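Local coordinates for protein hybrid kinase (Caulobacter vibrioides, PDB 6QRL) that probably works as a sensor histidine kinase in a phosphorelay, this piece being its pseudo-receiver domain, which binds the second messenger cyclic di-GMP, at residues A[1-6]-A[105-110]; A[6-11]-A[32-37]. All blocks are in the same frame, centred on the assembly; numbering follows the deposited sequence.

Interaction 1 of 2, residues A[1-6]-A[105-110]; sequences AAPLEG and SLVAQV. With C2E (9,9'-[(2R,3R,3aS,5S,7aR,9R,10R,10aS,12S,14aR)-3,5,10,12-tetrahydroxy-5,12-dioxidooctahydro-2H,7H-difuro[3,2-d:3',2'-j][1,3,7,9,2,8]tetraoxadiphosphacyclododecine-2,9-diyl]bis(2-amino-1,9-dihydro-6H-purin-6-one)), chain C.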
loop_
_atom_site.group_PDB
_atom_site.type_symbol
_atom_site.label_atom_id
_atom_site.label_comp_id
_atom_site.label_asym_id
_atom_site.label_seq_id
_atom_site.Cartn_x
_atom_site.Cartn_y
_atom_site.Cartn_z
ATOM N N ALA A 1 12.414 -11.988 15.015
ATOM C CA ALA A 1 11.077 -12.420 14.501
ATOM C C ALA A 1 10.088 -11.232 14.450
ATOM O O ALA A 1 8.868 -11.507 14.368
ATOM C CB ALA A 1 10.555 -13.566 15.350
ATOM N N ALA A 2 10.569 -9.973 14.477
ATOM C CA ALA A 2 9.763 -8.736 14.283
ATOM C C ALA A 2 10.419 -7.866 13.214
ATOM O O ALA A 2 10.972 -6.798 13.513
ATOM C CB ALA A 2 9.607 -7.974 15.584
ATOM N N PRO A 3 10.397 -8.301 11.936
ATOM C CA PRO A 3 11.119 -7.582 10.882
ATOM C C PRO A 3 10.540 -6.194 10.568
ATOM O O PRO A 3 11.221 -5.426 9.955
ATOM C CB PRO A 3 11.008 -8.533 9.678
ATOM C CG PRO A 3 9.709 -9.309 9.927
ATOM C CD PRO A 3 9.697 -9.497 11.428
ATOM N N LEU A 4 9.306 -5.899 10.995
ATOM C CA LEU A 4 8.673 -4.566 10.781
ATOM C C LEU A 4 8.679 -3.736 12.074
ATOM O O LEU A 4 7.919 -2.725 12.121
ATOM C CB LEU A 4 7.235 -4.746 10.282
ATOM C CG LEU A 4 7.063 -5.336 8.883
ATOM C CD1 LEU A 4 5.600 -5.253 8.453
ATOM C CD2 LEU A 4 7.980 -4.656 7.872
ATOM N N GLU A 5 9.464 -4.106 13.091
ATOM C CA GLU A 5 9.544 -3.289 14.339
ATOM C C GLU A 5 9.814 -1.816 13.968
ATOM O O GLU A 5 10.772 -1.547 13.260
ATOM C CB GLU A 5 10.572 -3.868 15.323
ATOM C CG GLU A 5 10.755 -3.054 16.609
ATOM C CD GLU A 5 9.551 -2.843 17.529
ATOM O OE1 GLU A 5 8.457 -3.433 17.276
ATOM O OE2 GLU A 5 9.702 -2.080 18.528
ATOM N N GLY A 6 8.956 -0.902 14.424
ATOM C CA GLY A 6 9.141 0.553 14.282
ATOM C C GLY A 6 8.727 1.040 12.901
ATOM O O GLY A 6 9.149 2.169 12.543
ATOM N N SER A 105 5.905 -11.960 2.069
ATOM C CA SER A 105 5.868 -11.121 0.851
ATOM C C SER A 105 5.521 -9.692 1.253
ATOM O O SER A 105 6.143 -8.751 0.721
ATOM C CB SER A 105 4.916 -11.665 -0.164
ATOM O OG SER A 105 5.376 -12.887 -0.712
ATOM N N LEU A 106 4.546 -9.543 2.151
ATOM C CA LEU A 106 4.131 -8.215 2.670
ATOM C C LEU A 106 5.363 -7.537 3.285
ATOM O O LEU A 106 5.665 -6.386 2.917
ATOM C CB LEU A 106 2.997 -8.390 3.686
ATOM C CG LEU A 106 2.434 -7.085 4.261
ATOM C CD1 LEU A 106 0.994 -7.283 4.742
ATOM C CD2 LEU A 106 3.318 -6.573 5.392
ATOM N N VAL A 107 6.075 -8.255 4.150
ATOM C CA VAL A 107 7.294 -7.739 4.835
ATOM C C VAL A 107 8.333 -7.280 3.796
ATOM O O VAL A 107 8.840 -6.162 3.917
ATOM C CB VAL A 107 7.861 -8.812 5.787
ATOM C CG1 VAL A 107 9.248 -8.451 6.280
ATOM C CG2 VAL A 107 6.902 -9.047 6.958
ATOM N N ALA A 108 8.670 -8.111 2.812
ATOM C CA ALA A 108 9.676 -7.781 1.780
ATOM C C ALA A 108 9.233 -6.525 1.017
ATOM O O ALA A 108 10.065 -5.642 0.873
ATOM C CB ALA A 108 9.896 -8.957 0.856
ATOM N N GLN A 109 7.965 -6.393 0.585
ATOM C CA GLN A 109 7.566 -5.223 -0.249
ATOM C C GLN A 109 7.503 -3.938 0.600
ATOM O O GLN A 109 7.789 -2.864 0.063
ATOM C CB GLN A 109 6.261 -5.488 -0.982
ATOM C CG GLN A 109 6.404 -6.525 -2.092
ATOM C CD GLN A 109 7.445 -6.161 -3.121
ATOM O OE1 GLN A 109 7.470 -5.031 -3.616
ATOM N NE2 GLN A 109 8.313 -7.119 -3.443
ATOM N N VAL A 110 7.178 -4.037 1.886
ATOM C CA VAL A 110 7.194 -2.866 2.801
ATOM C C VAL A 110 8.646 -2.441 3.055
ATOM O O VAL A 110 8.921 -1.222 2.960
ATOM C CB VAL A 110 6.437 -3.190 4.100
ATOM C CG1 VAL A 110 6.630 -2.084 5.120
ATOM C CG2 VAL A 110 4.947 -3.429 3.815
HETATM P P1 C2E C . 5.492 -13.783 -8.986
HETATM O O2P C2E C . 4.417 -12.845 -8.488
HETATM O O1P C2E C . 5.735 -13.918 -10.459
HETATM O "O5'" C2E C . 6.859 -13.205 -8.383
HETATM C "C5'" C2E C . 8.094 -13.723 -8.881
HETATM C "C4'" C2E C . 9.199 -13.010 -8.160
HETATM O "O4'" C2E C . 9.219 -11.626 -8.556
HETATM C "C3'" C2E C . 9.044 -12.958 -6.649
HETATM O "O3'" C2E C . 9.526 -14.219 -6.153
HETATM C "C2'" C2E C . 9.874 -11.711 -6.273
HETATM O "O2'" C2E C . 11.154 -12.053 -5.785
HETATM C "C1'" C2E C . 9.948 -10.913 -7.582
HETATM N N9 C2E C . 9.360 -9.574 -7.552
HETATM C C8 C2E C . 9.806 -8.494 -8.276
HETATM N N7 C2E C . 9.050 -7.431 -8.131
HETATM C C5 C2E C . 8.032 -7.838 -7.280
HETATM C C6 C2E C . 6.928 -7.117 -6.771
HETATM O O6 C2E C . 6.593 -5.955 -7.009
HETATM N N1 C2E C . 6.128 -7.910 -5.950
HETATM C C2 C2E C . 6.366 -9.227 -5.634
HETATM N N2 C2E C . 5.472 -9.818 -4.825
HETATM N N3 C2E C . 7.408 -9.914 -6.109
HETATM C C4 C2E C . 8.200 -9.162 -6.921
HETATM P P11 C2E C . 8.782 -14.801 -4.856
HETATM O O21 C2E C . 8.628 -13.635 -3.926
HETATM O O11 C2E C . 9.530 -16.019 -4.398
HETATM O O5A C2E C . 7.354 -15.298 -5.387
HETATM C C5A C2E C . 7.216 -16.532 -6.153
HETATM C C4A C2E C . 5.764 -16.726 -6.515
HETATM O O4A C2E C . 5.018 -17.099 -5.330
HETATM C C3A C2E C . 5.032 -15.496 -7.042
HETATM O O3A C2E C . 5.350 -15.297 -8.427
HETATM C C2A C2E C . 3.579 -15.866 -6.755
HETATM O O2A C2E C . 2.946 -16.777 -7.618
HETATM C C1A C2E C . 3.706 -16.567 -5.402
HETATM N N91 C2E C . 3.516 -15.625 -4.314
HETATM C C81 C2E C . 4.492 -14.810 -3.801
HETATM N N71 C2E C . 4.053 -14.000 -2.867
HETATM C C51 C2E C . 2.702 -14.303 -2.772
HETATM C C61 C2E C . 1.722 -13.753 -1.918
HETATM O O61 C2E C . 1.852 -12.814 -1.119
HETATM N N11 C2E C . 0.479 -14.358 -2.128
HETATM C C21 C2E C . 0.219 -15.365 -3.028
HETATM N N21 C2E C . -1.045 -15.819 -3.043
HETATM N N31 C2E C . 1.133 -15.869 -3.853
HETATM C C41 C2E C . 2.352 -15.307 -3.659
#
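The C-terminal helix 103-111 of the pseudo-receiver domain is covered on one flank by the N-terminal segment, with P3 and L4 lying against L106, V107 and V110. L4 gives the larger share of the N-terminal side. With CG anti to its own carbonyl carbon (chi1 -68°), the side chain extends toward the helix and forks there: CD1 stands 4.0 Å from CD2 of L106, and CD2 stands 4.0 Å from CG1 of V110. Short of the fork, L4 CG passes CG2 of V107 at 4.2 Å. P3 lies beside this group nearer the surface, its CG 3.8 Å from CG1 of V107, the two side chains crossing at about a right angle. No hydrogen bond joins the segments; a type I beta turn from A2 to E5, with E5 N bonded to A2 O, presents both residues to the helix. In this receiver-type fold the helix lies against the central parallel sheet, and L106 and V110 also touch L53 of strand 51-55, which places L4 at the margin of the domain core. The same helix carries part of the cyclic di-GMP site. S105 donates from OG to N71 of one guanine (2.8 Å), while Q109, its chain bent at chi2, brings NE2 within 3.4 Å of N1 of the other guanine. Y96, R102 and P100 supply further hydrogen bonds to the ligand.

Interaction 2 of 2, residues A[6-11]-A[32-37]; sequences GRNVAI and RAYAAV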
loop_
_atom_site.group_PDB
_atom_site.type_symbol
_atom_site.label_atom_id
_atom_site.label_comp_id
_atom_site.label_asym_id
_atom_site.label_seq_id
_atom_site.Cartn_x
_atom_site.Cartn_y
_atom_site.Cartn_z
ATOM N N GLY A 6 8.956 -0.902 14.424
ATOM C CA GLY A 6 9.141 0.553 14.282
ATOM C C GLY A 6 8.727 1.040 12.901
ATOM O O GLY A 6 9.149 2.169 12.543
ATOM N N ARG A 7 8.019 0.212 12.111
ATOM C CA ARG A 7 7.548 0.626 10.766
ATOM C C ARG A 7 6.035 0.865 10.790
ATOM O O ARG A 7 5.315 0.076 11.439
ATOM C CB ARG A 7 8.009 -0.388 9.720
ATOM C CG ARG A 7 9.498 -0.247 9.412
ATOM C CD ARG A 7 10.242 -1.558 9.308
ATOM N NE ARG A 7 11.707 -1.438 9.244
ATOM C CZ ARG A 7 12.402 -0.830 8.273
ATOM N NH1 ARG A 7 11.788 -0.252 7.251
ATOM N NH2 ARG A 7 13.724 -0.801 8.326
ATOM N N ASN A 8 5.594 1.926 10.114
ATOM C CA ASN A 8 4.166 2.277 9.939
ATOM C C ASN A 8 3.692 1.809 8.559
ATOM O O ASN A 8 4.383 2.059 7.567
ATOM C CB ASN A 8 3.956 3.770 10.167
ATOM C CG ASN A 8 4.282 4.184 11.581
ATOM O OD1 ASN A 8 3.862 3.536 12.547
ATOM N ND2 ASN A 8 5.010 5.282 11.703
ATOM N N VAL A 9 2.555 1.118 8.515
ATOM C CA VAL A 9 1.976 0.580 7.250
ATOM C C VAL A 9 0.473 0.841 7.273
ATOM O O VAL A 9 -0.188 0.348 8.221
ATOM C CB VAL A 9 2.254 -0.922 7.081
ATOM C CG1 VAL A 9 1.816 -1.386 5.701
ATOM C CG2 VAL A 9 3.706 -1.298 7.376
ATOM N N ALA A 10 -0.036 1.571 6.287
ATOM C CA ALA A 10 -1.489 1.782 6.038
ATOM C C ALA A 10 -2.032 0.693 5.113
ATOM O O ALA A 10 -1.275 0.218 4.214
ATOM C CB ALA A 10 -1.714 3.153 5.453
ATOM N N ILE A 11 -3.288 0.301 5.308
ATOM C CA ILE A 11 -4.041 -0.587 4.365
ATOM C C ILE A 11 -5.304 0.169 3.953
ATOM O O ILE A 11 -6.125 0.444 4.812
ATOM C CB ILE A 11 -4.323 -1.994 4.940
ATOM C CG1 ILE A 11 -5.244 -2.799 4.025
ATOM C CG2 ILE A 11 -4.852 -1.962 6.375
ATOM C CD1 ILE A 11 -4.590 -3.145 2.692
ATOM N N ARG A 32 3.203 -1.276 12.895
ATOM C CA ARG A 32 1.967 -0.566 13.332
ATOM C C ARG A 32 1.060 -0.378 12.115
ATOM O O ARG A 32 1.555 0.175 11.100
ATOM C CB ARG A 32 2.309 0.782 13.970
ATOM C CG ARG A 32 2.459 0.736 15.489
ATOM C CD ARG A 32 2.512 2.106 16.183
ATOM N NE ARG A 32 3.844 2.357 16.732
ATOM C CZ ARG A 32 4.975 2.499 16.022
ATOM N NH1 ARG A 32 4.966 2.443 14.699
ATOM N NH2 ARG A 32 6.125 2.688 16.648
ATOM N N ALA A 33 -0.204 -0.815 12.230
ATOM C CA ALA A 33 -1.199 -0.879 11.132
ATOM C C ALA A 33 -2.154 0.315 11.212
ATOM O O ALA A 33 -2.595 0.618 12.314
ATOM C CB ALA A 33 -1.965 -2.189 11.162
ATOM N N TYR A 34 -2.442 0.950 10.078
ATOM C CA TYR A 34 -3.384 2.092 9.924
ATOM C C TYR A 34 -4.429 1.717 8.864
ATOM O O TYR A 34 -4.124 1.807 7.675
ATOM C CB TYR A 34 -2.631 3.404 9.625
ATOM C CG TYR A 34 -1.711 3.775 10.757
ATOM C CD1 TYR A 34 -0.442 3.235 10.805
ATOM C CD2 TYR A 34 -2.128 4.552 11.836
ATOM C CE1 TYR A 34 0.412 3.489 11.866
ATOM C CE2 TYR A 34 -1.286 4.811 12.910
ATOM C CZ TYR A 34 -0.001 4.285 12.917
ATOM O OH TYR A 34 0.864 4.460 13.957
ATOM N N ALA A 35 -5.602 1.228 9.288
ATOM C CA ALA A 35 -6.663 0.725 8.379
ATOM C C ALA A 35 -7.476 1.905 7.846
ATOM O O ALA A 35 -7.820 2.775 8.639
ATOM C CB ALA A 35 -7.555 -0.246 9.115
ATOM N N ALA A 36 -7.753 1.952 6.550
ATOM C CA ALA A 36 -8.563 3.021 5.935
ATOM C C ALA A 36 -9.436 2.467 4.808
ATOM O O ALA A 36 -9.054 1.440 4.190
ATOM C CB ALA A 36 -7.631 4.083 5.438
ATOM N N VAL A 37 -10.538 3.144 4.476
ATOM C CA VAL A 37 -11.453 2.631 3.407
ATOM C C VAL A 37 -10.969 3.035 2.013
ATOM O O VAL A 37 -11.454 2.442 1.059
ATOM C CB VAL A 37 -12.919 3.073 3.579
ATOM C CG1 VAL A 37 -13.543 2.421 4.779
ATOM C CG2 VAL A 37 -13.076 4.590 3.566
#
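N8 to I11 and R32 to A35 pair as parallel neighbours in register, the first two strands of the receiver-type sheet. Five backbone hydrogen bonds zip them together, from R32 N to R7 O (2.9 Å, N-H...O angle 172°) through to A36 N on I11 O (2.8 Å). The backbones come nearest at A10 and Y34, where A10 CA lies 3.1 Å from Y34 O in a CA-H...O contact; A10 CB is 4.3 Å from Y34 CB. On the other face I11 sets CG2 beside A35, 4.2 Å from its CB. The start of the two strands, where exposed R32 lies toward solvent, is polar by contrast. N8 OD1 sits at the edge of the Y34 ring, the amide and ring planes 81° apart, and takes a weak, long hydrogen bond from Y34 OH (3.4 Å). The R32 side chain, bent at chi3, runs beside N8 and brings NH1 to 2.7 Å from the same OD1. N8 ND2 is bonded to D49, which helps fix the amide. Strand 8-12 is flanked on its other side by strand 51-55; V9, I11 and A33 face helix 16-28, the crossover of this beta-alpha-beta unit, while A36 meets helix 39-45.

In the fold
Both contacts involve the start of the chain, but they join different elements of the receiver-type fold. Interaction 2 is sheet pairing: backbone hydrogen bonds hold strand 8-12 to the edge strand 32-36, at one end of the sheet, with polar side chains at its start and buried A10, I11 and A36 further along. Interaction 1 is mostly buried and, between its segments, wholly apolar, laying the loop before strand 8-12 on the last helix. They share G6 and touch directly, V110 CG1 packing 3.8 Å from V9 CG2. Interaction 2 is nested along the chain within the loop closed by interaction 1. They also differ in their relation to the ligand: helix 103-111 contacts cyclic di-GMP, whereas interaction 2 stands away from the annotated sites.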